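Local coordinates for Blr6230 protein (Bradyrhizobium diazoefficiens USDA 110, PDB 5NGG) that probably hydrolyses beta-lactam antibiotics as a zinc-dependent metallo-beta-lactamase of subclass B3, at residues 38-46 and 255-264. Sequence-based numbering, arbitrary orientation.
Sequences FEPFQLIDN and MKDGAPNPFI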
loop_
_atom_site.group_PDB
_atom_site.type_symbol
_atom_site.label_atom_id
_atom_site.label_comp_id
_atom_site.label_asym_id
_atom_site.label_seq_id
_atom_site.Cartn_x
_atom_site.Cartn_y
_atom_site.Cartn_z
ATOM N N PHE A 38 -1.760 2.327 -16.712
ATOM C CA PHE A 38 -1.035 3.580 -16.530
ATOM C C PHE A 38 0.399 3.333 -16.966
ATOM O O PHE A 38 0.955 2.274 -16.689
ATOM C CB PHE A 38 -1.071 4.030 -15.073
ATOM C CG PHE A 38 -0.647 5.458 -14.874
ATOM C CD1 PHE A 38 -1.574 6.495 -14.986
ATOM C CD2 PHE A 38 0.674 5.786 -14.579
ATOM C CE1 PHE A 38 -1.187 7.807 -14.800
ATOM C CE2 PHE A 38 1.050 7.113 -14.401
ATOM C CZ PHE A 38 0.122 8.119 -14.521
ATOM N N GLU A 39 0.999 4.277 -17.686
ATOM C CA GLU A 39 2.366 4.098 -18.163
ATOM C C GLU A 39 3.351 4.088 -16.982
ATOM O O GLU A 39 3.371 5.042 -16.191
ATOM C CB GLU A 39 2.728 5.223 -19.137
ATOM C CG GLU A 39 3.893 4.906 -20.054
ATOM C CD GLU A 39 3.534 3.886 -21.117
ATOM O OE1 GLU A 39 2.323 3.643 -21.334
ATOM O OE2 GLU A 39 4.468 3.314 -21.721
ATOM N N PRO A 40 4.201 3.048 -16.886
ATOM C CA PRO A 40 5.155 3.008 -15.781
ATOM C C PRO A 40 6.254 4.053 -15.934
ATOM O O PRO A 40 6.543 4.496 -17.040
ATOM C CB PRO A 40 5.692 1.583 -15.853
ATOM C CG PRO A 40 5.597 1.226 -17.293
ATOM C CD PRO A 40 4.300 1.841 -17.726
ATOM N N PHE A 41 6.901 4.391 -14.821
ATOM C CA PHE A 41 7.901 5.456 -14.842
ATOM C C PHE A 41 8.782 5.411 -13.613
ATOM O O PHE A 41 8.432 4.882 -12.554
ATOM C CB PHE A 41 7.253 6.846 -14.962
ATOM C CG PHE A 41 6.410 7.264 -13.772
ATOM C CD1 PHE A 41 5.089 6.828 -13.627
ATOM C CD2 PHE A 41 6.951 8.085 -12.788
ATOM C CE1 PHE A 41 4.325 7.218 -12.536
ATOM C CE2 PHE A 41 6.178 8.482 -11.698
ATOM C CZ PHE A 41 4.863 8.036 -11.566
ATOM N N GLN A 42 9.968 5.983 -13.751
ATOM C CA GLN A 42 10.893 6.231 -12.633
ATOM C C GLN A 42 10.350 7.413 -11.829
ATOM O O GLN A 42 10.254 8.530 -12.351
ATOM C CB GLN A 42 12.305 6.535 -13.167
ATOM C CG GLN A 42 13.327 6.698 -12.047
ATOM C CD GLN A 42 14.698 7.082 -12.559
ATOM O OE1 GLN A 42 14.863 7.454 -13.721
ATOM N NE2 GLN A 42 15.683 7.017 -11.691
ATOM N N LEU A 43 9.992 7.179 -10.573
ATOM C CA LEU A 43 9.341 8.166 -9.730
ATOM C C LEU A 43 10.379 9.037 -8.999
ATOM O O LEU A 43 10.350 10.272 -9.111
ATOM C CB LEU A 43 8.347 7.432 -8.817
ATOM C CG LEU A 43 7.413 8.296 -8.002
ATOM C CD1 LEU A 43 6.140 7.502 -7.634
ATOM C CD2 LEU A 43 8.083 8.815 -6.727
ATOM N N ILE A 44 11.274 8.417 -8.229
ATOM C CA ILE A 44 12.408 9.131 -7.615
ATOM C C ILE A 44 13.510 8.110 -7.367
ATOM O O ILE A 44 13.264 7.033 -6.861
ATOM C CB ILE A 44 12.017 9.878 -6.317
ATOM C CG1 ILE A 44 13.180 10.766 -5.851
ATOM C CG2 ILE A 44 11.523 8.926 -5.210
ATOM C CD1 ILE A 44 12.775 11.801 -4.806
ATOM N N ASP A 45 14.718 8.443 -7.802
ATOM C CA ASP A 45 15.909 7.620 -7.577
ATOM C C ASP A 45 15.591 6.169 -8.004
ATOM O O ASP A 45 15.273 5.945 -9.180
ATOM C CB ASP A 45 16.388 7.784 -6.135
ATOM C CG ASP A 45 17.802 7.277 -5.894
ATOM O OD1 ASP A 45 18.500 6.840 -6.848
ATOM O OD2 ASP A 45 18.219 7.321 -4.705
ATOM N N ASN A 46 15.688 5.201 -7.091
ATOM C CA ASN A 46 15.516 3.791 -7.416
ATOM C C ASN A 46 14.100 3.255 -7.199
ATOM O O ASN A 46 13.915 2.052 -7.163
ATOM C CB ASN A 46 16.555 2.939 -6.681
ATOM C CG ASN A 46 16.495 3.022 -5.175
ATOM O OD1 ASN A 46 16.137 4.057 -4.598
ATOM N ND2 ASN A 46 16.935 1.950 -4.527
ATOM N N MET A 255 6.683 16.408 -13.978
ATOM C CA MET A 255 8.086 15.963 -14.098
ATOM C C MET A 255 8.725 16.494 -15.367
ATOM O O MET A 255 8.163 16.373 -16.439
ATOM C CB MET A 255 8.202 14.444 -14.099
ATOM C CG MET A 255 7.746 13.826 -12.808
ATOM S SD MET A 255 8.017 12.058 -12.748
ATOM C CE MET A 255 9.714 11.961 -12.154
ATOM N N LYS A 256 9.908 17.075 -15.231
ATOM C CA LYS A 256 10.639 17.627 -16.367
ATOM C C LYS A 256 12.112 17.544 -16.043
ATOM O O LYS A 256 12.519 17.783 -14.891
ATOM C CB LYS A 256 10.237 19.082 -16.627
ATOM N N ASP A 257 12.909 17.212 -17.057
ATOM C CA ASP A 257 14.357 17.149 -16.912
ATOM C C ASP A 257 14.864 18.491 -16.422
ATOM O O ASP A 257 14.572 19.521 -17.030
ATOM C CB ASP A 257 15.021 16.809 -18.246
ATOM N N GLY A 258 15.573 18.471 -15.296
ATOM C CA GLY A 258 16.157 19.672 -14.710
ATOM C C GLY A 258 15.273 20.457 -13.756
ATOM O O GLY A 258 15.743 21.416 -13.162
ATOM N N ALA A 259 13.999 20.079 -13.621
ATOM C CA ALA A 259 13.084 20.740 -12.702
ATOM C C ALA A 259 12.992 19.938 -11.412
ATOM O O ALA A 259 13.297 18.749 -11.403
ATOM C CB ALA A 259 11.709 20.871 -13.323
ATOM N N PRO A 260 12.501 20.554 -10.323
ATOM C CA PRO A 260 12.464 19.803 -9.060
ATOM C C PRO A 260 11.534 18.592 -9.152
ATOM O O PRO A 260 10.526 18.631 -9.868
ATOM C CB PRO A 260 11.893 20.808 -8.063
ATOM C CG PRO A 260 12.219 22.138 -8.662
ATOM C CD PRO A 260 12.095 21.954 -10.139
ATOM N N ASN A 261 11.862 17.534 -8.428
ATOM C CA ASN A 261 11.038 16.337 -8.453
ATOM C C ASN A 261 9.728 16.664 -7.717
ATOM O O ASN A 261 9.744 16.979 -6.522
ATOM C CB ASN A 261 11.752 15.179 -7.800
ATOM C CG ASN A 261 10.968 13.882 -7.960
ATOM O OD1 ASN A 261 9.804 13.840 -7.649
ATOM N ND2 ASN A 261 11.595 12.841 -8.460
ATOM N N PRO A 262 8.581 16.579 -8.415
ATOM C CA PRO A 262 7.310 17.020 -7.811
ATOM C C PRO A 262 6.778 16.086 -6.715
ATOM O O PRO A 262 5.812 16.427 -6.017
ATOM C CB PRO A 262 6.357 17.071 -9.005
ATOM C CG PRO A 262 6.905 16.063 -9.950
ATOM C CD PRO A 262 8.397 16.148 -9.815
ATOM N N PHE A 263 7.385 14.894 -6.586
ATOM C CA PHE A 263 6.990 13.979 -5.511
ATOM C C PHE A 263 7.548 14.362 -4.147
ATOM O O PHE A 263 7.117 13.837 -3.123
ATOM C CB PHE A 263 7.332 12.527 -5.894
ATOM C CG PHE A 263 6.531 12.037 -7.081
ATOM C CD1 PHE A 263 5.273 11.473 -6.882
ATOM C CD2 PHE A 263 6.993 12.155 -8.379
ATOM C CE1 PHE A 263 4.500 11.093 -7.950
ATOM C CE2 PHE A 263 6.219 11.745 -9.463
ATOM C CZ PHE A 263 4.963 11.226 -9.250
ATOM N N ILE A 264 8.486 15.323 -4.122
ATOM C CA ILE A 264 8.996 15.856 -2.864
ATOM C C ILE A 264 8.047 16.960 -2.379
ATOM O O ILE A 264 8.008 18.058 -2.950
ATOM C CB ILE A 264 10.423 16.416 -3.035
ATOM C CG1 ILE A 264 11.405 15.319 -3.497
ATOM C CG2 ILE A 264 10.892 17.081 -1.739
ATOM C CD1 ILE A 264 12.766 15.827 -3.941
#
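The branched end of Leu43 covers one face of the Phe263 ring: Leu43 CG stands 3.7 Å from the ring centroid and only 3° off the ring normal, which meets the geometry of a CH-pi contact. Its methyl CD2 comes down at the root of the ring, 3.6 Å from Phe263 CG, while CD1 sits above CE1, so the fork straddles the aromatic face. Leu43 reaches this place because its CG is anti to the backbone N, which swings the branch toward 255-264. The ring of Phe41 approaches Phe263 from the opposite direction. Their planes are nearly parallel, at 27°, but slid so far apart that there is little overlap, and the touch is made through Phe41 CE2 and Phe263 CZ, 3.9 Å apart. Met255 adds its sulfur to the same group, with SD 4.1 Å from Phe41 CD2 in an oblique Met-aromatic contact; a bend at chi3 carries its CE against the carbonyl oxygens of Gln42 and Leu43.

One polar bond joins the segments. Asn261 ND2 donates to Leu43 O over 2.9 Å, in the carbonyl plane and nearly straight at 170°. Asn261 OD1 accepts from Phe263 N at 2.8 Å in an Asx turn, and the two bonds together fix the rotation of the amide. Beside it, Ile44 CD1 meets Ile264 CG1 at 4.0 Å.

Strand 41-44, with a classic beta bulge at Leu43 and Ile44, is one of the two edge strands of the seven-stranded sheet in this two-sheet metallo-beta-lactamase fold; Phe41 also meets Tyr49 on the adjacent strand. The contact joins that edge to the connection between helices 248-253 and 268-291, away from the zinc sites. Buried Phe41, Leu43 and Phe263 supply apolar packing, while the single directional bond gives the Leu43 carbonyl a donor and sets how the Asn261 turn sits against the strand.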